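Local atomic coordinates of HTH-type transcriptional regulator ascG (Escherichia coli, PDB entry 3BRQ), a protein that represses transcription of the cryptic asc operon of Escherichia coli as a sequence-specific DNA-binding regulator of the LacI family. Residues 183-186 and 187-191; 151-154 and 155-159; 222-226 and 227-231; 132-136 and 137-141; 34-37 and 38-42. All coordinates share one frame; numbering follows the deposited sequence.

Interaction 1: residues 183-186 and 187-191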
loop_
_atom_site.group_PDB
_atom_site.type_symbol
_atom_site.label_atom_id
_atom_site.label_comp_id
_atom_site.label_asym_id
_atom_site.label_seq_id
_atom_site.Cartn_x
_atom_site.Cartn_y
_atom_site.Cartn_z
ATOM N N THR B 183 12.265 -1.796 1.441
ATOM C CA THR B 183 12.123 -1.179 0.095
ATOM C C THR B 183 12.708 -2.105 -1.005
ATOM O O THR B 183 13.642 -2.884 -0.716
ATOM C CB THR B 183 12.907 0.139 0.039
ATOM O OG1 THR B 183 14.303 -0.154 0.202
ATOM C CG2 THR B 183 12.430 1.142 1.170
ATOM N N PRO B 184 12.191 -2.011 -2.267
ATOM C CA PRO B 184 12.776 -2.727 -3.406
ATOM C C PRO B 184 14.269 -2.417 -3.570
ATOM O O PRO B 184 15.087 -3.397 -3.706
ATOM C CB PRO B 184 11.977 -2.204 -4.628
ATOM C CG PRO B 184 10.645 -1.757 -4.067
ATOM C CD PRO B 184 10.998 -1.223 -2.655
ATOM N N ALA B 185 14.646 -1.116 -3.459
ATOM C CA ALA B 185 16.075 -0.751 -3.555
ATOM C C ALA B 185 16.934 -1.508 -2.534
ATOM O O ALA B 185 18.068 -1.896 -2.827
ATOM C CB ALA B 185 16.271 0.694 -3.310
ATOM N N SER B 186 16.415 -1.650 -1.332
ATOM C CA SER B 186 17.203 -2.270 -0.281
ATOM C C SER B 186 17.321 -3.754 -0.623
ATOM O O SER B 186 18.279 -4.426 -0.200
ATOM C CB SER B 186 16.580 -2.048 1.120
ATOM O OG SER B 186 15.293 -2.633 1.165
ATOM N N GLY B 187 16.342 -4.286 -1.353
ATOM C CA GLY B 187 16.412 -5.677 -1.827
ATOM C C GLY B 187 17.517 -5.866 -2.863
ATOM O O GLY B 187 18.328 -6.808 -2.793
ATOM N N ALA B 188 17.542 -4.979 -3.862
ATOM C CA ALA B 188 18.525 -5.085 -4.936
ATOM C C ALA B 188 19.951 -4.915 -4.338
ATOM O O ALA B 188 20.906 -5.615 -4.718
ATOM C CB ALA B 188 18.240 -4.003 -6.019
ATOM N N GLU B 189 20.076 -3.971 -3.421
ATOM C CA GLU B 189 21.379 -3.597 -2.844
ATOM C C GLU B 189 21.850 -4.692 -1.908
ATOM O O GLU B 189 23.064 -4.901 -1.748
ATOM C CB GLU B 189 21.221 -2.267 -2.072
ATOM C CG GLU B 189 21.301 -1.022 -2.971
ATOM C CD GLU B 189 20.641 0.265 -2.402
ATOM O OE1 GLU B 189 20.584 0.451 -1.180
ATOM O OE2 GLU B 189 20.136 1.111 -3.208
ATOM N N GLY B 190 20.885 -5.332 -1.238
ATOM C CA GLY B 190 21.156 -6.442 -0.284
ATOM C C GLY B 190 21.703 -7.584 -1.076
ATOM O O GLY B 190 22.727 -8.150 -0.715
ATOM N N VAL B 191 21.104 -7.838 -2.252
ATOM C CA VAL B 191 21.613 -8.927 -3.090
ATOM C C VAL B 191 22.980 -8.634 -3.688
ATOM O O VAL B 191 23.844 -9.514 -3.687
ATOM C CB VAL B 191 20.630 -9.341 -4.230
ATOM C CG1 VAL B 191 21.380 -9.585 -5.478
ATOM C CG2 VAL B 191 19.997 -10.691 -3.867
#

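Interaction 2: residues 151-154 and 155-159. With SO4 (sulfate ion), chain F.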
loop_
_atom_site.group_PDB
_atom_site.type_symbol
_atom_site.label_atom_id
_atom_site.label_comp_id
_atom_site.label_asym_id
_atom_site.label_seq_id
_atom_site.Cartn_x
_atom_site.Cartn_y
_atom_site.Cartn_z
ATOM N N SER B 151 11.476 -3.435 13.902
ATOM C CA SER B 151 10.134 -4.010 13.615
ATOM C C SER B 151 10.051 -5.391 14.236
ATOM O O SER B 151 10.835 -6.223 13.871
ATOM C CB SER B 151 9.951 -4.158 12.101
ATOM O OG SER B 151 9.029 -5.193 11.751
ATOM N N PRO B 152 9.089 -5.636 15.141
ATOM C CA PRO B 152 8.798 -6.946 15.657
ATOM C C PRO B 152 8.669 -8.022 14.601
ATOM O O PRO B 152 9.144 -9.140 14.818
ATOM C CB PRO B 152 7.459 -6.734 16.383
ATOM C CG PRO B 152 7.532 -5.390 16.859
ATOM C CD PRO B 152 8.269 -4.623 15.818
ATOM N N THR B 153 8.026 -7.686 13.470
ATOM C CA THR B 153 7.795 -8.637 12.426
ATOM C C THR B 153 9.111 -9.003 11.784
ATOM O O THR B 153 9.354 -10.165 11.448
ATOM C CB THR B 153 6.827 -8.026 11.338
ATOM O OG1 THR B 153 5.558 -7.764 11.934
ATOM C CG2 THR B 153 6.622 -8.970 10.153
ATOM N N SER B 154 9.964 -8.012 11.576
ATOM C CA SER B 154 11.279 -8.246 10.986
ATOM C C SER B 154 12.102 -9.116 11.926
ATOM O O SER B 154 12.769 -10.086 11.502
ATOM C CB SER B 154 12.017 -6.937 10.866
ATOM O OG SER B 154 13.297 -7.218 10.390
ATOM N N ILE B 155 12.046 -8.778 13.199
ATOM C CA ILE B 155 12.847 -9.507 14.242
ATOM C C ILE B 155 12.443 -11.004 14.348
ATOM O O ILE B 155 13.277 -11.897 14.433
ATOM C CB ILE B 155 12.678 -8.827 15.577
ATOM C CG1 ILE B 155 13.400 -7.471 15.566
ATOM C CG2 ILE B 155 13.290 -9.708 16.767
ATOM C CD1 ILE B 155 13.017 -6.566 16.762
ATOM N N GLU B 156 11.135 -11.273 14.336
ATOM C CA GLU B 156 10.570 -12.640 14.417
ATOM C C GLU B 156 10.926 -13.491 13.199
ATOM O O GLU B 156 11.345 -14.665 13.328
ATOM C CB GLU B 156 9.056 -12.534 14.532
ATOM C CG GLU B 156 8.625 -11.971 15.909
ATOM C CD GLU B 156 9.295 -12.766 17.023
ATOM O OE1 GLU B 156 8.856 -13.924 17.274
ATOM O OE2 GLU B 156 10.293 -12.262 17.603
ATOM N N ARG B 157 10.817 -12.898 12.007
ATOM C CA ARG B 157 11.178 -13.624 10.783
ATOM C C ARG B 157 12.650 -14.049 10.779
ATOM O O ARG B 157 13.026 -15.128 10.302
ATOM C CB ARG B 157 10.824 -12.790 9.514
ATOM C CG ARG B 157 9.303 -12.641 9.388
ATOM C CD ARG B 157 8.848 -11.828 8.074
ATOM N NE ARG B 157 7.398 -11.823 8.097
ATOM C CZ ARG B 157 6.625 -10.950 7.446
ATOM N NH1 ARG B 157 7.177 -9.915 6.796
ATOM N NH2 ARG B 157 5.307 -11.077 7.544
ATOM N N LEU B 158 13.501 -13.151 11.238
ATOM C CA LEU B 158 14.905 -13.440 11.266
ATOM C C LEU B 158 15.142 -14.561 12.264
ATOM O O LEU B 158 15.905 -15.467 11.977
ATOM C CB LEU B 158 15.717 -12.187 11.658
ATOM C CG LEU B 158 17.237 -12.307 11.864
ATOM C CD1 LEU B 158 17.952 -12.938 10.670
ATOM C CD2 LEU B 158 17.858 -10.909 12.110
ATOM N N ALA B 159 14.516 -14.474 13.409
ATOM C CA ALA B 159 14.661 -15.518 14.468
ATOM C C ALA B 159 14.214 -16.892 13.912
ATOM O O ALA B 159 14.834 -17.891 14.186
ATOM C CB ALA B 159 13.806 -15.133 15.669
HETATM S S SO4 F . 5.673 -4.217 12.264
HETATM O O1 SO4 F . 5.946 -5.444 12.939
HETATM O O2 SO4 F . 5.530 -3.133 13.272
HETATM O O3 SO4 F . 6.625 -3.981 11.210
HETATM O O4 SO4 F . 4.446 -4.435 11.507
HETATM O O HOH W 1 9.732 -9.373 17.661
#

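Interaction 3: residues 222-226 and 227-231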
loop_
_atom_site.group_PDB
_atom_site.type_symbol
_atom_site.label_atom_id
_atom_site.label_comp_id
_atom_site.label_asym_id
_atom_site.label_seq_id
_atom_site.Cartn_x
_atom_site.Cartn_y
_atom_site.Cartn_z
ATOM N N ARG B 222 22.667 -9.588 -12.739
ATOM C CA ARG B 222 23.988 -10.153 -12.608
ATOM C C ARG B 222 24.084 -11.490 -13.350
ATOM O O ARG B 222 25.076 -12.195 -13.199
ATOM C CB ARG B 222 24.426 -10.275 -11.129
ATOM C CG ARG B 222 24.577 -8.932 -10.404
ATOM C CD ARG B 222 25.389 -7.916 -11.214
ATOM N NE ARG B 222 26.822 -8.213 -11.230
ATOM C CZ ARG B 222 27.768 -7.417 -10.724
ATOM N NH1 ARG B 222 27.434 -6.255 -10.159
ATOM N NH2 ARG B 222 29.055 -7.778 -10.783
ATOM N N GLY B 223 23.064 -11.805 -14.159
ATOM C CA GLY B 223 22.970 -13.097 -14.870
ATOM C C GLY B 223 22.869 -14.312 -13.950
ATOM O O GLY B 223 23.378 -15.394 -14.271
ATOM N N VAL B 224 22.201 -14.147 -12.807
ATOM C CA VAL B 224 21.987 -15.281 -11.878
ATOM C C VAL B 224 20.555 -15.756 -12.019
ATOM O O VAL B 224 19.628 -15.031 -11.662
ATOM C CB VAL B 224 22.274 -14.911 -10.397
ATOM C CG1 VAL B 224 22.097 -16.135 -9.478
ATOM C CG2 VAL B 224 23.683 -14.375 -10.233
ATOM N N ALA B 225 20.381 -16.985 -12.511
ATOM C CA ALA B 225 19.056 -17.537 -12.785
ATOM C C ALA B 225 18.220 -17.791 -11.546
ATOM O O ALA B 225 18.680 -18.450 -10.590
ATOM C CB ALA B 225 19.154 -18.825 -13.624
ATOM N N VAL B 226 17.005 -17.243 -11.579
ATOM C CA VAL B 226 15.940 -17.560 -10.631
ATOM C C VAL B 226 14.831 -18.327 -11.347
ATOM O O VAL B 226 14.254 -17.795 -12.313
ATOM C CB VAL B 226 15.346 -16.277 -10.001
ATOM C CG1 VAL B 226 14.252 -16.613 -8.963
ATOM C CG2 VAL B 226 16.422 -15.476 -9.352
ATOM N N PRO B 227 14.469 -19.530 -10.835
ATOM C CA PRO B 227 14.963 -20.171 -9.602
ATOM C C PRO B 227 16.144 -21.075 -9.783
ATOM O O PRO B 227 16.653 -21.638 -8.783
ATOM C CB PRO B 227 13.766 -21.025 -9.162
ATOM C CG PRO B 227 13.145 -21.422 -10.456
ATOM C CD PRO B 227 13.400 -20.335 -11.456
ATOM N N GLU B 228 16.597 -21.248 -11.022
ATOM C CA GLU B 228 17.588 -22.314 -11.265
ATOM C C GLU B 228 18.844 -22.268 -10.435
ATOM O O GLU B 228 19.294 -23.296 -9.926
ATOM C CB GLU B 228 17.970 -22.414 -12.704
ATOM C CG GLU B 228 16.839 -22.989 -13.506
ATOM C CD GLU B 228 16.009 -21.917 -14.132
ATOM O OE1 GLU B 228 16.167 -20.727 -13.744
ATOM O OE2 GLU B 228 15.187 -22.279 -15.012
ATOM N N GLN B 229 19.418 -21.074 -10.331
ATOM C CA GLN B 229 20.619 -20.903 -9.548
ATOM C C GLN B 229 20.262 -20.402 -8.162
ATOM O O GLN B 229 20.818 -20.879 -7.167
ATOM C CB GLN B 229 21.578 -19.973 -10.283
ATOM C CG GLN B 229 22.456 -20.683 -11.305
ATOM C CD GLN B 229 23.142 -19.732 -12.310
ATOM O OE1 GLN B 229 22.611 -18.699 -12.705
ATOM N NE2 GLN B 229 24.302 -20.134 -12.764
ATOM N N VAL B 230 19.324 -19.459 -8.080
ATOM C CA VAL B 230 18.845 -19.010 -6.737
ATOM C C VAL B 230 17.311 -18.997 -6.688
ATOM O O VAL B 230 16.666 -18.302 -7.473
ATOM C CB VAL B 230 19.415 -17.613 -6.358
ATOM C CG1 VAL B 230 18.761 -17.062 -5.061
ATOM C CG2 VAL B 230 20.869 -17.669 -6.231
ATOM N N SER B 231 16.757 -19.793 -5.793
ATOM C CA SER B 231 15.330 -19.774 -5.482
ATOM C C SER B 231 15.016 -18.585 -4.560
ATOM O O SER B 231 15.794 -18.296 -3.643
ATOM C CB SER B 231 14.922 -21.091 -4.815
ATOM O OG SER B 231 14.748 -22.127 -5.799
#

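Interaction 4: residues 132-136 and 137-141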
loop_
_atom_site.group_PDB
_atom_site.type_symbol
_atom_site.label_atom_id
_atom_site.label_comp_id
_atom_site.label_asym_id
_atom_site.label_seq_id
_atom_site.Cartn_x
_atom_site.Cartn_y
_atom_site.Cartn_z
ATOM N N ALA B 132 12.371 -24.108 6.435
ATOM C CA ALA B 132 12.408 -25.582 6.597
ATOM C C ALA B 132 12.013 -26.267 5.296
ATOM O O ALA B 132 12.558 -27.315 4.948
ATOM C CB ALA B 132 11.507 -26.046 7.741
ATOM N N GLU B 133 11.107 -25.641 4.569
ATOM C CA GLU B 133 10.686 -26.123 3.269
ATOM C C GLU B 133 11.819 -26.060 2.257
ATOM O O GLU B 133 11.990 -26.990 1.443
ATOM C CB GLU B 133 9.499 -25.319 2.777
ATOM C CG GLU B 133 8.930 -25.842 1.441
ATOM C CD GLU B 133 7.485 -25.483 1.199
ATOM O OE1 GLU B 133 7.052 -25.581 0.013
ATOM O OE2 GLU B 133 6.768 -25.126 2.170
ATOM N N LEU B 134 12.607 -24.975 2.305
ATOM C CA LEU B 134 13.775 -24.889 1.469
ATOM C C LEU B 134 14.756 -25.961 1.846
ATOM O O LEU B 134 15.254 -26.646 0.952
ATOM C CB LEU B 134 14.454 -23.490 1.538
ATOM C CG LEU B 134 13.651 -22.314 1.022
ATOM C CD1 LEU B 134 14.330 -20.941 1.348
ATOM C CD2 LEU B 134 13.364 -22.402 -0.459
ATOM N N ILE B 135 15.065 -26.111 3.138
ATOM C CA ILE B 135 16.025 -27.137 3.584
ATOM C C ILE B 135 15.611 -28.558 3.161
ATOM O O ILE B 135 16.436 -29.353 2.673
ATOM C CB ILE B 135 16.272 -27.122 5.102
ATOM C CG1 ILE B 135 16.823 -25.753 5.552
ATOM C CG2 ILE B 135 17.231 -28.307 5.516
ATOM C CD1 ILE B 135 16.871 -25.533 7.070
ATOM N N ASN B 136 14.335 -28.878 3.325
ATOM C CA ASN B 136 13.838 -30.211 2.941
ATOM C C ASN B 136 13.753 -30.420 1.428
ATOM O O ASN B 136 13.806 -31.574 0.976
ATOM C CB ASN B 136 12.511 -30.524 3.643
ATOM C CG ASN B 136 12.682 -30.693 5.146
ATOM O OD1 ASN B 136 12.019 -29.997 5.940
ATOM N ND2 ASN B 136 13.600 -31.588 5.554
ATOM N N ALA B 137 13.645 -29.325 0.653
ATOM C CA ALA B 137 13.827 -29.393 -0.807
ATOM C C ALA B 137 15.302 -29.472 -1.244
ATOM O O ALA B 137 15.588 -29.481 -2.439
ATOM C CB ALA B 137 13.100 -28.260 -1.530
ATOM N N GLY B 138 16.230 -29.586 -0.285
ATOM C CA GLY B 138 17.648 -29.714 -0.595
ATOM C C GLY B 138 18.557 -28.484 -0.474
ATOM O O GLY B 138 19.732 -28.548 -0.799
ATOM N N HIS B 139 18.030 -27.372 0.025
ATOM C CA HIS B 139 18.820 -26.134 0.112
ATOM C C HIS B 139 19.554 -26.061 1.424
ATOM O O HIS B 139 18.915 -25.933 2.448
ATOM C CB HIS B 139 17.899 -24.933 -0.020
ATOM C CG HIS B 139 17.346 -24.739 -1.395
ATOM N ND1 HIS B 139 18.112 -24.286 -2.445
ATOM C CD2 HIS B 139 16.099 -24.913 -1.891
ATOM C CE1 HIS B 139 17.362 -24.186 -3.526
ATOM N NE2 HIS B 139 16.130 -24.528 -3.208
ATOM N N GLN B 140 20.881 -26.148 1.406
ATOM C CA GLN B 140 21.673 -26.038 2.628
ATOM C C GLN B 140 22.255 -24.610 2.850
ATOM O O GLN B 140 22.618 -24.266 3.967
ATOM C CB GLN B 140 22.830 -27.060 2.640
ATOM C CG GLN B 140 22.457 -28.579 2.623
ATOM C CD GLN B 140 21.800 -29.036 3.910
ATOM O OE1 GLN B 140 20.579 -29.279 3.950
ATOM N NE2 GLN B 140 22.605 -29.141 4.990
ATOM N N GLU B 141 22.362 -23.811 1.789
ATOM C CA GLU B 141 23.024 -22.516 1.876
ATOM C C GLU B 141 21.954 -21.506 1.468
ATOM O O GLU B 141 21.604 -21.355 0.280
ATOM C CB GLU B 141 24.254 -22.484 0.958
ATOM C CG GLU B 141 25.280 -23.576 1.269
ATOM C CD GLU B 141 26.353 -23.651 0.184
ATOM O OE1 GLU B 141 26.223 -24.508 -0.716
ATOM O OE2 GLU B 141 27.315 -22.836 0.217
#

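Interaction 5: residues 34-37 and 38-42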
loop_
_atom_site.group_PDB
_atom_site.type_symbol
_atom_site.label_atom_id
_atom_site.label_comp_id
_atom_site.label_asym_id
_atom_site.label_seq_id
_atom_site.Cartn_x
_atom_site.Cartn_y
_atom_site.Cartn_z
ATOM N N ILE B 34 1.268 -6.406 8.944
ATOM C CA ILE B 34 -0.106 -6.684 8.560
ATOM C C ILE B 34 -0.466 -5.577 7.543
ATOM O O ILE B 34 -0.557 -4.397 7.902
ATOM C CB ILE B 34 -1.100 -6.628 9.783
ATOM C CG1 ILE B 34 -0.603 -7.439 11.005
ATOM C CG2 ILE B 34 -2.562 -6.959 9.334
ATOM C CD1 ILE B 34 -0.237 -8.889 10.736
ATOM N N TYR B 35 -0.643 -5.929 6.280
ATOM C CA TYR B 35 -0.847 -4.869 5.250
ATOM C C TYR B 35 -1.857 -3.818 5.732
ATOM O O TYR B 35 -2.963 -4.140 6.151
ATOM C CB TYR B 35 -1.254 -5.480 3.903
ATOM C CG TYR B 35 -1.454 -4.487 2.748
ATOM C CD1 TYR B 35 -0.799 -3.260 2.708
ATOM C CD2 TYR B 35 -2.272 -4.820 1.667
ATOM C CE1 TYR B 35 -0.978 -2.356 1.623
ATOM C CE2 TYR B 35 -2.455 -3.945 0.593
ATOM C CZ TYR B 35 -1.809 -2.723 0.573
ATOM O OH TYR B 35 -2.014 -1.881 -0.505
ATOM N N PHE B 36 -1.446 -2.559 5.737
ATOM C CA PHE B 36 -2.222 -1.528 6.411
ATOM C C PHE B 36 -3.504 -1.140 5.619
ATOM O O PHE B 36 -4.583 -0.999 6.195
ATOM C CB PHE B 36 -1.254 -0.379 6.742
ATOM C CG PHE B 36 -1.852 0.814 7.450
ATOM C CD1 PHE B 36 -3.142 0.809 7.984
ATOM C CD2 PHE B 36 -1.062 1.951 7.636
ATOM C CE1 PHE B 36 -3.661 1.934 8.606
ATOM C CE2 PHE B 36 -1.569 3.097 8.287
ATOM C CZ PHE B 36 -2.874 3.079 8.772
ATOM N N SER B 37 -3.434 -0.999 4.313
ATOM C CA SER B 37 -4.669 -0.560 3.648
ATOM C C SER B 37 -5.692 -1.715 3.674
ATOM O O SER B 37 -6.892 -1.471 3.863
ATOM C CB SER B 37 -4.395 -0.071 2.245
ATOM O OG SER B 37 -4.016 -1.172 1.483
ATOM N N GLU B 38 -5.196 -2.951 3.558
ATOM C CA GLU B 38 -6.019 -4.147 3.735
ATOM C C GLU B 38 -6.629 -4.218 5.126
ATOM O O GLU B 38 -7.840 -4.428 5.254
ATOM C CB GLU B 38 -5.224 -5.416 3.478
ATOM C CG GLU B 38 -6.029 -6.489 2.734
ATOM C CD GLU B 38 -5.459 -7.902 2.927
ATOM O OE1 GLU B 38 -4.213 -8.039 3.098
ATOM O OE2 GLU B 38 -6.252 -8.882 2.922
ATOM N N LEU B 39 -5.817 -4.007 6.170
ATOM C CA LEU B 39 -6.350 -4.094 7.511
ATOM C C LEU B 39 -7.382 -2.992 7.740
ATOM O O LEU B 39 -8.409 -3.226 8.356
ATOM C CB LEU B 39 -5.229 -4.111 8.596
ATOM C CG LEU B 39 -4.626 -2.900 9.300
ATOM C CD1 LEU B 39 -5.513 -2.348 10.394
ATOM C CD2 LEU B 39 -3.290 -3.324 9.980
ATOM N N LEU B 40 -7.122 -1.797 7.207
ATOM C CA LEU B 40 -8.011 -0.660 7.438
ATOM C C LEU B 40 -9.328 -0.884 6.706
ATOM O O LEU B 40 -10.401 -0.558 7.200
ATOM C CB LEU B 40 -7.362 0.648 6.974
ATOM C CG LEU B 40 -8.066 1.979 7.273
ATOM C CD1 LEU B 40 -8.346 2.177 8.777
ATOM C CD2 LEU B 40 -7.272 3.149 6.753
ATOM N N PHE B 41 -9.217 -1.455 5.525
ATOM C CA PHE B 41 -10.386 -1.726 4.694
ATOM C C PHE B 41 -11.329 -2.673 5.409
ATOM O O PHE B 41 -12.535 -2.430 5.466
ATOM C CB PHE B 41 -9.983 -2.326 3.350
ATOM C CG PHE B 41 -11.177 -2.717 2.502
ATOM C CD1 PHE B 41 -12.076 -1.748 2.074
ATOM C CD2 PHE B 41 -11.427 -4.055 2.205
ATOM C CE1 PHE B 41 -13.221 -2.085 1.309
ATOM C CE2 PHE B 41 -12.568 -4.421 1.459
ATOM C CZ PHE B 41 -13.470 -3.411 0.994
ATOM N N HIS B 42 -10.782 -3.748 5.978
ATOM C CA HIS B 42 -11.629 -4.725 6.645
ATOM C C HIS B 42 -12.115 -4.259 8.005
ATOM O O HIS B 42 -13.233 -4.566 8.387
ATOM C CB HIS B 42 -10.958 -6.095 6.733
ATOM C CG HIS B 42 -10.745 -6.732 5.400
ATOM N ND1 HIS B 42 -11.778 -7.264 4.661
ATOM C CD2 HIS B 42 -9.623 -6.903 4.662
ATOM C CE1 HIS B 42 -11.300 -7.737 3.521
ATOM N NE2 HIS B 42 -9.995 -7.529 3.500
#

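Interaction 1: residues 183-186 and 187-191
The first turn of helix 184-197, with T183 at its N-cap, carries this contact in the periplasmic binding protein-like part of the repressor. T183 O is held by two donors. G187 N donates to T183 O at 3.1 Å as the opening i to i+4 bond of the helix. S186 OG donates to the same T183 O. The serine hydroxyl arrives 19° off the carbonyl plane, with a C=O...OG angle of 127°. Its chi1 of 61° places OG between the backbone N and the carbonyl carbon of S186, turned back toward the start of the helix. With an alanine here the hydroxyl is gone, and T183 O would probably lose its second donor and the cap be freer to shift. Helical bonds continue along the next turn. A188 N meets P184 O at 2.9 Å almost in line with the C=O bond, while G190 N approaches S186 O from above the carbonyl plane. At G187 a CB would come unusually close to P184 O, so glycine probably relieves crowding there. S186 touches M211 and V191 touches A215, both on helix 209-221. P184, A185 and A188 pack on Y243 of the second subunit, so this turn also lies at the dimer contact. On the more exposed flank, the extended chain of E189 runs back alongside A185, E189 OE2 lying 3.9 Å from A185 CB.

Interaction 2: residues 151-154 and 155-159
One face of the R157 guanidinium lies against the methyl of T153. T153 CG2 sits 3.3 Å above the plane, over its centre, and is 3.4 Å from R157 CZ. The two side chains run alongside each other and point the same way, one helical turn apart in helix 152-167. R157 is extended from CG to NE, which carries the flat group back along the helix to T153. Its NH1 is bonded to Y31 OH. Shortened to an alanine here, the chain is likely to bare one side of the T153 methyl and leave Y31 OH without this donor. T153 CG2 is anti to the backbone N, and this turns OG1 the other way, toward the sulfate. There T153 OG1 donates to sulfate O1 at 2.6 Å, and T153 N donates to the same oxygen at 3.1 Å. S151 OG gives a third bond, to sulfate O3 at 2.7 Å. S151 is the N-cap, and its OG also accepts from S154 N at 3.0 Å, so one hydroxyl serves both cap and anion. A water bridges P152 O and E156 OE2. Y84, G33 and R86 complete the sulfate's shell. The ion probably came from the crystallisation liquor. Its place at a helix N-terminus, among hydroxyls, N-H groups and R86, suggests a pocket suited to anionic or strongly polar groups, consistent with the effector cleft of LacI-family repressors.

Interaction 3: residues 222-226 and 227-231
Q229 has CG beside its own backbone N (chi1 -85°) and an extended chain beyond it, which carries the amide back along the loop to the N-H of A225. A225 N donates to Q229 OE1 at 2.8 Å. The N-H...O angle is 169°, and the donor lies in the plane of the side-chain carbonyl. The return bonds go to A225 O, which takes two backbone donors. V230 N donates to A225 O at 2.8 Å, almost in line with the carbonyl. Q229 N reaches A225 O at 2.7 Å, from above its carbonyl plane. The side-chain and backbone bonds together clamp residues 225-230 into a tight loop. The peptide bond before P227 is cis, consistent with the sharp reversal of the chain inside this loop. V226 CA makes a CH...O contact with V230 O at 3.3 Å. V224 CG1, anti to its backbone N (chi1 -178°), meets V230 CG2 at 3.8 Å, and these two valines cross obliquely. A225 CB lies 3.5 Å from E228 OE1 on the more exposed side. G223, with positive phi, is the C-prime residue of the Schellman motif that closes helix 209-221, with V224 N bonded to L219 O. The loop then leads into strand 231-235. V224, V226 and V230 all lean on L219 of helix 209-221. V230 also packs on L204 of strand 203-206.

Interaction 4: residues 132-136 and 137-141
L134 O receives the N-H of H139 at 3.0 Å, and the imidazole edge lies close to the same oxygen. H139 CD2 is 3.4 Å from L134 O, which sits near the ring plane. The ring's own polar atoms are used further off: ND1 bonds S202 OG and NE2 bonds the carbonyl of I292. These two bonds are likely to fix the ring's rotation. L134 CD2 touches H139 CD2 at 4.0 Å, the two side chains meeting at a slant. L134 also packs on A203 and V205 of strand 203-206 and I142 of strand 142-145. I135 CA makes a CH...O contact with H139 O at 3.3 Å; this buried oxygen has no hydrogen-bond partner in the model. The angle at the hydrogen is 164°. I135 CG2 lies 3.8 Å from Q140 OE1, where the two side chains cross at about a right angle. A137 N still makes a helical bond to E133 O at 3.0 Å. The E133 carboxylate pairs with R287. G138 has positive phi and is the C-prime residue, with H139 N to L134 O and G138 N to I135 O as two nested backbone bonds (6→1 and 5→2). This is the Schellman motif that ends helix 123-136 before strand 142-145.

Interaction 5: residues 34-37 and 38-42
I34 and L39 meet through methyl groups, I34 CG2 lying 3.8 Å from L39 CD2, with the side chains crossing at about a right angle. Next to them, the F36 ring touches two leucines obliquely. F36 CD1 is 4.2 Å from L39 CG, and F36 CE1 is equally far from L40 CD2. Y35 leans over the start of the helix. Its CG is anti to the backbone N (chi1 -178°), which lays one ring face over E38 N, 3.9 Å above the plane and offset toward the rim. Y35 CD2 also touches E38 CB at 3.5 Å. The carboxylate of E38 stands 53° from the tyrosine plane. Backbone bonds set these positions. L39 N donates to Y35 O, of the N-cap residue, at 2.9 Å, L40 N to F36 O at 2.8 Å, and F41 N to S37 O. Further out, helix 255-270 covers I34 through V255 and M258 and L39 through I259. L40 packs on L24 of strand 21-27. The second subunit also packs here: F36 lies on its L40, and the F41 ring meets its H32. Helix 36-49 is the helix of the beta-alpha-beta unit between strands 21-27 and 53-60. Its first turn is held chiefly by apolar packing and main-chain bonds, so its stability probably owes much to burial against the sheet, helix 255-270 and the partner subunit, with the main-chain bonds setting its geometry.

In the fold
Interactions 1, 2 and 5 each lie at the N-terminal start of a helix, while interactions 3 and 4 lie where helices end and lead into strands. Interaction 2 is the most buried and most polar, built round an anion. Interaction 5, about 20 Å away between centres, is mainly apolar and, like interaction 1, faces the second subunit. Interactions 3 and 4 both include a Schellman helix end, on the same side of the chain's centre, and they touch where H139 packs on S231, at the start of strand 231-235. Interaction 3 is a surface loop tied by a glutamine side chain, whereas interaction 4 tucks a histidine against the sheet.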